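Local coordinates for protein intracellular exo-alpha-(1->5)-L-arabinofuranosidase (PDB 2Y2W) that hydrolyses terminal non-reducing alpha-(1->5)-L-arabinofuranosyl bonds in arabinans, and also acts on arabinoxylan, in the breakdown of plant cell walls, at residues Y153-S156 against Q157-T161; N145-I149 against D150-R154; L97-V100 against K101-G104; Q195-N199 against G200-P204; R109-G112 against G113-S117. One frame throughout, in Å; residues are numbered along the deposited sequence.

Contact 1: Y153-S156 against Q157-T161; sequences YRWS and QKAGT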
# COMPACT_ATOMS: atom_id res chain seq x y z
N TYR D 153 29.74 1.31 -0.58
CA TYR D 153 30.38 0.62 0.54
C TYR D 153 31.90 0.64 0.38
O TYR D 153 32.62 0.96 1.32
CB TYR D 153 29.88 -0.82 0.67
CG TYR D 153 30.70 -1.63 1.65
CD1 TYR D 153 30.53 -1.46 3.03
CD2 TYR D 153 31.65 -2.55 1.21
CE1 TYR D 153 31.29 -2.19 3.94
CE2 TYR D 153 32.41 -3.28 2.11
CZ TYR D 153 32.22 -3.10 3.47
OH TYR D 153 32.97 -3.82 4.37
N ARG D 154 32.37 0.29 -0.81
CA ARG D 154 33.79 0.31 -1.13
C ARG D 154 34.36 1.72 -1.00
O ARG D 154 35.47 1.90 -0.49
CB ARG D 154 34.05 -0.26 -2.52
CG ARG D 154 34.00 -1.79 -2.57
CD ARG D 154 34.38 -2.31 -3.95
NE ARG D 154 33.26 -2.31 -4.88
CZ ARG D 154 32.50 -3.36 -5.15
NH1 ARG D 154 32.73 -4.53 -4.56
NH2 ARG D 154 31.50 -3.25 -6.02
N TRP D 155 33.59 2.72 -1.44
CA TRP D 155 33.99 4.12 -1.31
C TRP D 155 34.12 4.51 0.17
O TRP D 155 35.09 5.16 0.56
CB TRP D 155 33.01 5.05 -2.02
CG TRP D 155 33.47 6.47 -2.06
CD1 TRP D 155 34.23 7.07 -3.03
CD2 TRP D 155 33.23 7.48 -1.07
NE1 TRP D 155 34.46 8.38 -2.71
CE2 TRP D 155 33.86 8.66 -1.52
CE3 TRP D 155 32.53 7.50 0.15
CZ2 TRP D 155 33.82 9.86 -0.79
CZ3 TRP D 155 32.49 8.69 0.87
CH2 TRP D 155 33.13 9.85 0.40
N SER D 156 33.14 4.10 0.96
CA SER D 156 33.12 4.40 2.39
C SER D 156 34.22 3.68 3.16
O SER D 156 34.70 4.19 4.18
CB SER D 156 31.75 4.05 2.98
OG SER D 156 30.73 4.76 2.31
N GLN D 157 34.62 2.50 2.68
CA GLN D 157 35.78 1.80 3.23
C GLN D 157 37.06 2.59 2.96
O GLN D 157 37.90 2.74 3.85
CB GLN D 157 35.90 0.39 2.64
CG GLN D 157 34.83 -0.61 3.10
CD GLN D 157 34.94 -0.98 4.57
OE1 GLN D 157 33.93 -1.03 5.28
NE2 GLN D 157 36.15 -1.25 5.03
N LYS D 158 37.20 3.10 1.74
CA LYS D 158 38.33 3.93 1.33
C LYS D 158 38.38 5.26 2.08
O LYS D 158 39.46 5.73 2.44
CB LYS D 158 38.28 4.20 -0.18
CG LYS D 158 39.26 3.37 -1.02
CD LYS D 158 40.69 3.89 -0.89
CE LYS D 158 41.54 3.57 -2.10
NZ LYS D 158 41.29 4.50 -3.24
N ALA D 159 37.21 5.85 2.32
CA ALA D 159 37.11 7.14 3.00
C ALA D 159 37.31 7.02 4.52
O ALA D 159 37.79 7.95 5.16
CB ALA D 159 35.78 7.81 2.69
N GLY D 160 36.93 5.87 5.07
CA GLY D 160 36.93 5.66 6.51
C GLY D 160 35.67 6.22 7.15
O GLY D 160 35.62 6.45 8.36
N THR D 161 34.65 6.44 6.33
CA THR D 161 33.39 7.03 6.78
C THR D 161 32.34 5.96 7.03
O THR D 161 32.31 4.94 6.35
CB THR D 161 32.83 8.05 5.76
OG1 THR D 161 32.83 7.47 4.45
CG2 THR D 161 33.66 9.32 5.74
O HOH W 1 30.25 6.87 3.96
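Trp155 and Ala159 make the tight side of this last stretch of helix 149-159, one of the outer helices of the (beta/alpha)8 barrel, which leads into strand 162-167. Ala159 CB sits over one face of the indole, 4.1 Å from the centroid of its six-membered ring and offset toward the rim, while Leu97 and Val100 of helix 94-103 pack against the same tryptophan. On the looser side Gln157, itself exposed, lays CG over the ring of the buried Tyr153, 3.8 Å from its centroid, because its chain bends at chi2 (-68°) and folds back along the helix. Ring and amide planes stand 39° apart; Tyr153 OH lies 3.1 Å from Gln157 OE1, but its hydrogen-bond partner is Glu203. Lys158, also exposed, turns away to a salt bridge with Asp88. Gly160, with positive phi, breaks the helix; Ser156 O receives Gly160 N at 2.9 Å and, more weakly, Thr161 N at 3.1 Å. Ser156 OG bonds to Phe152 O one turn back, and a water joins it to the threonine, 2.7 Å from Ser156 OG, to which it donates, and 2.7 Å from Thr161 OG1.

Contact 2: N145-I149 against D150-R154; sequences NEMGI and DDFYR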
# COMPACT_ATOMS: atom_id res chain seq x y z
N ASN D 145 23.29 3.52 -12.99
CA ASN D 145 23.46 2.63 -11.83
C ASN D 145 24.85 2.01 -11.71
O ASN D 145 25.02 0.97 -11.08
CB ASN D 145 22.36 1.56 -11.78
CG ASN D 145 21.01 2.13 -11.41
OD1 ASN D 145 20.82 2.65 -10.31
ND2 ASN D 145 20.05 2.01 -12.32
N GLU D 146 25.85 2.67 -12.31
CA GLU D 146 27.25 2.28 -12.15
C GLU D 146 27.66 2.35 -10.68
O GLU D 146 28.53 1.61 -10.23
CB GLU D 146 28.16 3.15 -13.01
CG GLU D 146 28.02 2.92 -14.51
CD GLU D 146 28.65 4.03 -15.34
OE1 GLU D 146 29.81 4.41 -15.07
OE2 GLU D 146 27.98 4.52 -16.27
N MET D 147 27.02 3.26 -9.94
CA MET D 147 27.17 3.31 -8.49
C MET D 147 25.92 2.78 -7.78
O MET D 147 24.79 3.12 -8.14
CB MET D 147 27.48 4.74 -8.03
CG MET D 147 28.93 5.14 -8.20
SD MET D 147 30.01 4.52 -6.90
CE MET D 147 29.35 5.35 -5.46
N GLY D 148 26.15 1.94 -6.78
CA GLY D 148 25.11 1.39 -5.93
C GLY D 148 25.68 1.13 -4.56
O GLY D 148 26.78 1.58 -4.25
N ILE D 149 24.95 0.38 -3.74
CA ILE D 149 25.36 0.13 -2.35
C ILE D 149 26.63 -0.71 -2.24
O ILE D 149 27.40 -0.53 -1.30
CB ILE D 149 24.18 -0.43 -1.48
CG1 ILE D 149 24.56 -0.45 0.01
CG2 ILE D 149 23.71 -1.79 -1.98
CD1 ILE D 149 24.90 0.91 0.59
N ASP D 150 26.85 -1.62 -3.19
CA ASP D 150 28.09 -2.38 -3.28
C ASP D 150 29.28 -1.43 -3.44
O ASP D 150 30.29 -1.55 -2.74
CB ASP D 150 28.06 -3.34 -4.48
CG ASP D 150 27.19 -4.58 -4.25
OD1 ASP D 150 26.90 -4.91 -3.08
OD2 ASP D 150 26.82 -5.23 -5.25
N ASP D 151 29.13 -0.48 -4.36
CA ASP D 151 30.21 0.44 -4.73
C ASP D 151 30.41 1.53 -3.68
O ASP D 151 31.55 1.85 -3.34
CB ASP D 151 29.95 1.05 -6.11
CG ASP D 151 29.88 0.01 -7.21
OD1 ASP D 151 30.90 -0.66 -7.48
OD2 ASP D 151 28.80 -0.15 -7.81
N PHE D 152 29.32 2.10 -3.19
CA PHE D 152 29.40 3.14 -2.16
C PHE D 152 29.97 2.59 -0.85
O PHE D 152 30.61 3.33 -0.09
CB PHE D 152 28.06 3.83 -1.92
CG PHE D 152 28.17 5.05 -1.05
CD1 PHE D 152 28.60 6.26 -1.58
CD2 PHE D 152 27.87 4.99 0.31
CE1 PHE D 152 28.72 7.39 -0.77
CE2 PHE D 152 27.98 6.10 1.12
CZ PHE D 152 28.41 7.31 0.58
N TYR D 153 29.74 1.31 -0.58
CA TYR D 153 30.38 0.62 0.54
C TYR D 153 31.90 0.64 0.38
O TYR D 153 32.62 0.96 1.32
CB TYR D 153 29.88 -0.82 0.67
CG TYR D 153 30.70 -1.63 1.65
CD1 TYR D 153 30.53 -1.46 3.03
CD2 TYR D 153 31.65 -2.55 1.21
CE1 TYR D 153 31.29 -2.19 3.94
CE2 TYR D 153 32.41 -3.28 2.11
CZ TYR D 153 32.22 -3.10 3.47
OH TYR D 153 32.97 -3.82 4.37
N ARG D 154 32.37 0.29 -0.81
CA ARG D 154 33.79 0.31 -1.13
C ARG D 154 34.36 1.72 -1.00
O ARG D 154 35.47 1.90 -0.49
CB ARG D 154 34.05 -0.26 -2.52
CG ARG D 154 34.00 -1.79 -2.57
CD ARG D 154 34.38 -2.31 -3.95
NE ARG D 154 33.26 -2.31 -4.88
CZ ARG D 154 32.50 -3.36 -5.15
NH1 ARG D 154 32.73 -4.53 -4.56
NH2 ARG D 154 31.50 -3.25 -6.02
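Glu146 comes first, and it is its carbonyl that matters: Glu146 O lies 3.0 Å from Asp151 OD2. Both are acceptors, so they do not bond to each other; each is paired with an arginine. Arg128 NE donates to Glu146 O, and Arg131 forms a salt bridge with Asp151 OD2, which probably offsets the closeness of the two oxygens. Met147 follows, its chain curled by bends at chi2 (-80°) and chi3 (-63°). That curl puts SD 3.6 Å from Asp151 CB and carries CE on to the edge of the Phe152 ring, near its plane and 4.1 Å from Phe152 CD1. Val75 and Ile79 of helix 75-79, and Phe92 from a loop, touch the methionine side chain. Gly148 is the N-cap of helix 149-159. Its carbonyl takes the first regular helical bond, Phe152 N to Gly148 O, at 2.8 Å and nearly straight (170° at the hydrogen). Ile149 opens the helix proper: Tyr153 N reaches Ile149 O at 3.1 Å, and the isoleucine side chain packs on Leu165 of barrel strand 162-167. One turn on, Arg154 NH2 forms a salt bridge to Asp151 OD1 at 3.0 Å, with the oxygen in the guanidinium plane but approached from above the carboxylate. Arg128 NH2 shares that oxygen. With three arginines converging on one carboxylate in the first turn of a helix, Asp151 is probably held firmly as the anion, and the shared arginines, Arg128 on Glu146 O and Arg131 on Asn145 O, probably tie the loop to the helix start.

Contact 3: L97-V100 against K101-G104; sequences LDLV and KELG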
# COMPACT_ATOMS: atom_id res chain seq x y z
N LEU D 97 38.55 12.17 -2.68
CA LEU D 97 38.76 11.44 -1.43
C LEU D 97 39.72 12.14 -0.47
O LEU D 97 39.48 12.19 0.73
CB LEU D 97 39.26 10.01 -1.71
CG LEU D 97 38.23 8.90 -1.95
CD1 LEU D 97 38.91 7.69 -2.57
CD2 LEU D 97 37.53 8.52 -0.65
N ASP D 98 40.82 12.68 -1.02
CA ASP D 98 41.80 13.43 -0.24
C ASP D 98 41.17 14.64 0.45
O ASP D 98 41.47 14.92 1.61
CB ASP D 98 42.98 13.87 -1.12
CG ASP D 98 43.90 12.71 -1.51
OD1 ASP D 98 43.88 11.65 -0.83
OD2 ASP D 98 44.65 12.87 -2.49
N LEU D 99 40.30 15.35 -0.27
CA LEU D 99 39.60 16.51 0.29
C LEU D 99 38.49 16.14 1.27
O LEU D 99 38.12 16.95 2.12
CB LEU D 99 39.04 17.41 -0.83
CG LEU D 99 40.05 18.18 -1.69
CD1 LEU D 99 39.33 18.98 -2.75
CD2 LEU D 99 40.93 19.09 -0.85
N VAL D 100 37.96 14.92 1.16
CA VAL D 100 36.96 14.42 2.11
C VAL D 100 37.64 14.16 3.46
O VAL D 100 37.09 14.52 4.51
CB VAL D 100 36.24 13.14 1.59
CG1 VAL D 100 35.39 12.50 2.69
CG2 VAL D 100 35.37 13.48 0.38
N LYS D 101 38.82 13.54 3.40
CA LYS D 101 39.66 13.33 4.58
C LYS D 101 40.01 14.67 5.22
O LYS D 101 39.85 14.84 6.43
CB LYS D 101 40.93 12.56 4.19
CG LYS D 101 41.92 12.30 5.34
CD LYS D 101 41.47 11.15 6.24
CE LYS D 101 42.49 10.86 7.33
NZ LYS D 101 42.46 11.86 8.45
N GLU D 102 40.47 15.62 4.40
CA GLU D 102 40.82 16.96 4.86
C GLU D 102 39.63 17.71 5.45
O GLU D 102 39.79 18.54 6.34
CB GLU D 102 41.43 17.77 3.71
CG GLU D 102 42.18 19.03 4.16
CD GLU D 102 42.73 19.84 3.01
OE1 GLU D 102 43.38 19.25 2.11
OE2 GLU D 102 42.51 21.07 3.00
N LEU D 103 38.43 17.39 4.95
CA LEU D 103 37.21 18.02 5.44
C LEU D 103 36.77 17.48 6.80
O LEU D 103 36.11 18.18 7.56
CB LEU D 103 36.09 17.88 4.41
CG LEU D 103 34.78 18.67 4.57
CD1 LEU D 103 35.03 20.17 4.65
CD2 LEU D 103 33.84 18.34 3.43
N GLY D 104 37.14 16.23 7.09
CA GLY D 104 36.84 15.62 8.38
C GLY D 104 35.42 15.08 8.50
O GLY D 104 34.84 15.09 9.58
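Glu102 brings the flat group here, a carboxylate whose OE1 packs against a methyl at its edge of the helix: Leu99 CD2 touches OE1 of Glu102 at 3.8 Å. That oxygen also has a polar partner outside the two segments, and Arg427 NE forms a salt bridge to OE2. Leu99 and Glu102 lie side by side and point the same way. The glutamate has CG opposite the backbone N (chi1 -164°), and the extended chain beyond it carries OE1 up to Leu99 CD2. The helix backbone carries the regular bonds. Lys101 N donates to Leu97 O at 3.1 Å and Glu102 N to Asp98 O at 3.0 Å, both fairly straight. The next, Leu103 N to Leu99 O, 2.9 Å, is bent, 130° at the hydrogen. The same N-H also makes a weak bond to Val100 O, an i to i-3 bond, consistent with a tighter last turn. Val100 O then takes Gly104 N at 3.1 Å, and Gly104, with positive phi, turns the chain out in a Schellman motif. Lys101 and Asp98 face solvent on the outer side. The buried side divides among the neighbours: Leu97 touches Lys158 of helix 149-159, Val100 meets Leu410 of a loop and Ile417 of strand 417-419, Leu99 lies on the same Ile417, and Leu103 is wedged between that strand and Phe431 and Phe434 of helix 431-440, just before the chain enters barrel strand 107-110.

Contact 4: Q195-N199 against G200-P204; sequences QRVAN and GIEEP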
# COMPACT_ATOMS: atom_id res chain seq x y z
N GLN D 195 24.21 -13.35 -2.23
CA GLN D 195 24.35 -12.44 -3.37
C GLN D 195 25.44 -11.40 -3.12
O GLN D 195 26.24 -11.14 -4.01
CB GLN D 195 23.03 -11.74 -3.70
CG GLN D 195 22.11 -12.55 -4.60
CD GLN D 195 20.88 -11.76 -5.04
OE1 GLN D 195 21.00 -10.63 -5.53
NE2 GLN D 195 19.71 -12.35 -4.87
N ARG D 196 25.47 -10.84 -1.92
CA ARG D 196 26.50 -9.87 -1.53
C ARG D 196 27.88 -10.51 -1.60
O ARG D 196 28.83 -9.90 -2.11
CB ARG D 196 26.25 -9.33 -0.13
CG ARG D 196 26.99 -8.04 0.18
CD ARG D 196 27.53 -8.01 1.61
NE ARG D 196 26.61 -8.58 2.58
CZ ARG D 196 26.81 -9.72 3.24
NH1 ARG D 196 27.92 -10.43 3.05
NH2 ARG D 196 25.90 -10.15 4.10
N VAL D 197 27.99 -11.74 -1.09
CA VAL D 197 29.22 -12.52 -1.14
C VAL D 197 29.66 -12.76 -2.59
O VAL D 197 30.83 -12.55 -2.93
CB VAL D 197 29.06 -13.88 -0.39
CG1 VAL D 197 30.33 -14.71 -0.48
CG2 VAL D 197 28.67 -13.66 1.07
N ALA D 198 28.72 -13.17 -3.43
CA ALA D 198 28.98 -13.40 -4.85
C ALA D 198 29.34 -12.10 -5.58
O ALA D 198 30.07 -12.12 -6.57
CB ALA D 198 27.78 -14.06 -5.51
N ASN D 199 28.82 -10.98 -5.08
CA ASN D 199 29.11 -9.67 -5.65
C ASN D 199 30.46 -9.07 -5.23
O ASN D 199 30.84 -8.00 -5.71
CB ASN D 199 27.97 -8.68 -5.35
CG ASN D 199 26.68 -9.02 -6.08
OD1 ASN D 199 26.62 -9.95 -6.89
ND2 ASN D 199 25.63 -8.27 -5.78
N GLY D 200 31.17 -9.77 -4.34
CA GLY D 200 32.53 -9.38 -3.97
C GLY D 200 32.74 -8.90 -2.55
O GLY D 200 33.86 -8.56 -2.16
N ILE D 201 31.66 -8.84 -1.77
CA ILE D 201 31.72 -8.38 -0.38
C ILE D 201 31.26 -9.50 0.56
O ILE D 201 30.06 -9.75 0.70
CB ILE D 201 30.91 -7.08 -0.16
CG1 ILE D 201 31.39 -5.99 -1.13
CG2 ILE D 201 31.05 -6.59 1.28
CD1 ILE D 201 30.31 -5.02 -1.56
N GLU D 202 32.23 -10.16 1.18
CA GLU D 202 31.98 -11.36 1.97
C GLU D 202 31.35 -11.05 3.32
O GLU D 202 30.33 -11.63 3.69
CB GLU D 202 33.29 -12.14 2.16
CG GLU D 202 33.13 -13.53 2.75
CD GLU D 202 34.42 -14.33 2.75
OE1 GLU D 202 35.51 -13.72 2.67
OE2 GLU D 202 34.35 -15.58 2.82
N GLU D 203 31.97 -10.13 4.05
CA GLU D 203 31.51 -9.73 5.38
C GLU D 203 30.30 -8.79 5.30
O GLU D 203 30.15 -8.06 4.32
CB GLU D 203 32.66 -9.06 6.15
CG GLU D 203 32.96 -7.60 5.78
CD GLU D 203 33.61 -7.41 4.40
OE1 GLU D 203 33.81 -8.40 3.66
OE2 GLU D 203 33.92 -6.25 4.06
N PRO D 204 29.42 -8.84 6.32
CA PRO D 204 28.36 -7.84 6.42
C PRO D 204 28.92 -6.42 6.45
O PRO D 204 30.02 -6.20 6.96
CB PRO D 204 27.68 -8.17 7.75
CG PRO D 204 27.87 -9.64 7.87
CD PRO D 204 29.24 -9.92 7.31
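Arg196 and Ile201 close the end of helix 191-198 in a Schellman motif, with Ile201 N donating to Arg196 O at 3.0 Å and Gly200 N to Val197 O at 3.1 Å while Gly200 takes the positive phi that turns the chain. The same two residues meet a second time through the arginine side chain, which crosses that of Ile201 at about a right angle, its CD 3.8 Å from Ile201 CG2. Bends at chi2 and chi3 (-40°) swing the guanidinium back over the loop that follows the helix. There NH1 of Arg196 donates to Ile201 O at 3.3 Å, almost straight and with the oxygen in the guanidinium plane; Glu202 O also lies near that plane, 2.8 Å from Arg196 NH1. Over the centre of one guanidinium face rests Pro204 CA, 4.0 Å above it. Val197 CG2 lies 3.7 Å from Glu202 O, and Pro204 also touches His365 of a second subunit. Arg196 NE is taken by Tyr183 O, and Arg196 NH2 makes a weak bond to Gly186 O. The buried guanidinium is thus held mainly by backbone carbonyls, which fix its rotation and let one side chain tie the loop after the helix to Tyr183, at the end of helix 174-185, and to Gly186 just after.

Contact 5: R109-G112 against G113-S117; sequences RYPG and GNFVS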
# COMPACT_ATOMS: atom_id res chain seq x y z
N ARG D 109 25.54 10.27 4.28
CA ARG D 109 24.18 9.84 3.99
C ARG D 109 24.04 9.48 2.51
O ARG D 109 24.52 10.20 1.63
CB ARG D 109 23.18 10.92 4.40
CG ARG D 109 21.72 10.52 4.32
CD ARG D 109 20.87 11.47 5.13
NE ARG D 109 19.44 11.21 4.96
CZ ARG D 109 18.62 11.98 4.25
NH1 ARG D 109 19.08 13.06 3.64
NH2 ARG D 109 17.34 11.66 4.16
N TYR D 110 23.39 8.34 2.25
CA TYR D 110 23.32 7.75 0.91
C TYR D 110 22.05 6.89 0.81
O TYR D 110 21.65 6.28 1.79
CB TYR D 110 24.56 6.89 0.68
CG TYR D 110 24.67 6.25 -0.69
CD1 TYR D 110 25.14 6.98 -1.78
CD2 TYR D 110 24.31 4.92 -0.89
CE1 TYR D 110 25.24 6.41 -3.04
CE2 TYR D 110 24.40 4.34 -2.15
CZ TYR D 110 24.87 5.08 -3.22
OH TYR D 110 24.96 4.51 -4.46
N PRO D 111 21.42 6.85 -0.39
CA PRO D 111 21.71 7.60 -1.61
C PRO D 111 20.80 8.81 -1.84
O PRO D 111 20.81 9.38 -2.93
CB PRO D 111 21.47 6.56 -2.70
CG PRO D 111 20.37 5.69 -2.15
CD PRO D 111 20.37 5.84 -0.63
N GLY D 112 20.03 9.19 -0.82
CA GLY D 112 19.06 10.28 -0.95
C GLY D 112 18.34 10.61 0.35
O GLY D 112 18.47 9.89 1.33
N GLY D 113 17.57 11.70 0.36
CA GLY D 113 17.39 12.57 -0.80
C GLY D 113 16.22 12.17 -1.66
O GLY D 113 15.83 11.00 -1.69
N ASN D 114 15.66 13.14 -2.37
CA ASN D 114 14.51 12.92 -3.26
C ASN D 114 14.68 11.74 -4.21
O ASN D 114 13.71 11.06 -4.55
CB ASN D 114 14.22 14.18 -4.08
CG ASN D 114 13.89 15.38 -3.21
OD1 ASN D 114 13.73 15.25 -2.00
ND2 ASN D 114 13.78 16.55 -3.83
N PHE D 115 15.93 11.49 -4.61
CA PHE D 115 16.29 10.39 -5.49
C PHE D 115 15.75 9.04 -5.01
O PHE D 115 15.21 8.27 -5.81
CB PHE D 115 17.82 10.33 -5.66
CG PHE D 115 18.32 9.10 -6.37
CD1 PHE D 115 18.25 9.00 -7.75
CD2 PHE D 115 18.86 8.04 -5.65
CE1 PHE D 115 18.71 7.86 -8.42
CE2 PHE D 115 19.32 6.90 -6.31
CZ PHE D 115 19.25 6.81 -7.69
N VAL D 116 15.88 8.77 -3.72
CA VAL D 116 15.58 7.46 -3.13
C VAL D 116 14.10 7.06 -3.19
O VAL D 116 13.78 5.87 -3.20
CB VAL D 116 16.14 7.34 -1.67
CG1 VAL D 116 15.26 8.08 -0.67
CG2 VAL D 116 16.30 5.88 -1.26
N SER D 117 13.21 8.05 -3.26
CA SER D 117 11.77 7.82 -3.27
C SER D 117 11.23 7.07 -4.50
O SER D 117 10.12 6.54 -4.47
CB SER D 117 11.01 9.14 -3.08
OG SER D 117 11.18 9.62 -1.76
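The chain leaves strand 107-110, the second of the barrel, and turns into the probable substrate pocket at the strand's C-terminal end, where Pro111 meets Phe115 and Val116. Pro111 O lies 3.6 Å from Phe115 CD2, and Pro111 CB is 4.2 Å from Phe115 CE2. Val116 comes in across the proline at about a right angle, bringing CG2, the branch opposite its backbone N, to 4.1 Å from Pro111 CD; CG1, set between the backbone N and the carbonyl carbon (chi1 77°), lies 4.1 Å from Gly112 C. Two cis peptides shape this corner, one before Pro111 and one between Gly112 and Gly113. The second brings Gly112 CA and Gly113 CA to 2.8 Å from each other. In this parallel (beta/alpha)8 barrel such loops at the C-terminal ends of the strands line the active site. Here the turn carries Asn114, which by similarity binds the arabinofuranose, and Phe115 N donates a hydrogen bond to Glu69, assigned the same role. Arg109, still on the strand and with its chain extended from CG to NE, sets its guanidinium against the glycines: Gly112 O stands 3.5 Å above the plane of the Arg109 guanidinium, over its centre, and Gly113 N lies 3.8 Å from Arg109 NH2. The same guanidinium also reaches Glu340, the probable nucleophile, by a salt bridge from NH1, and Asn214 by a hydrogen bond from NH2.

From the N terminus, contact 3 comes first, ending helix 94-103 before barrel strand 107-110; contact 5 then turns that strand's end into the pocket. Contact 2 starts helix 149-159 and contact 1 finishes it, the two overlapping at Tyr153 and Arg154, while contact 4 caps helix 191-198 further on. Every contact is a local turn, so none nests within another or crosses it; space joins them instead. Helix 149-159 is the hub: Ala159 of contact 1 packs on Leu97 of contact 3, Phe152 of contact 2 stacks on Tyr110 of contact 5, and Ile201 of contact 4 touches Tyr153. Contacts 3 and 4 stay about 27 Å apart, centre to centre.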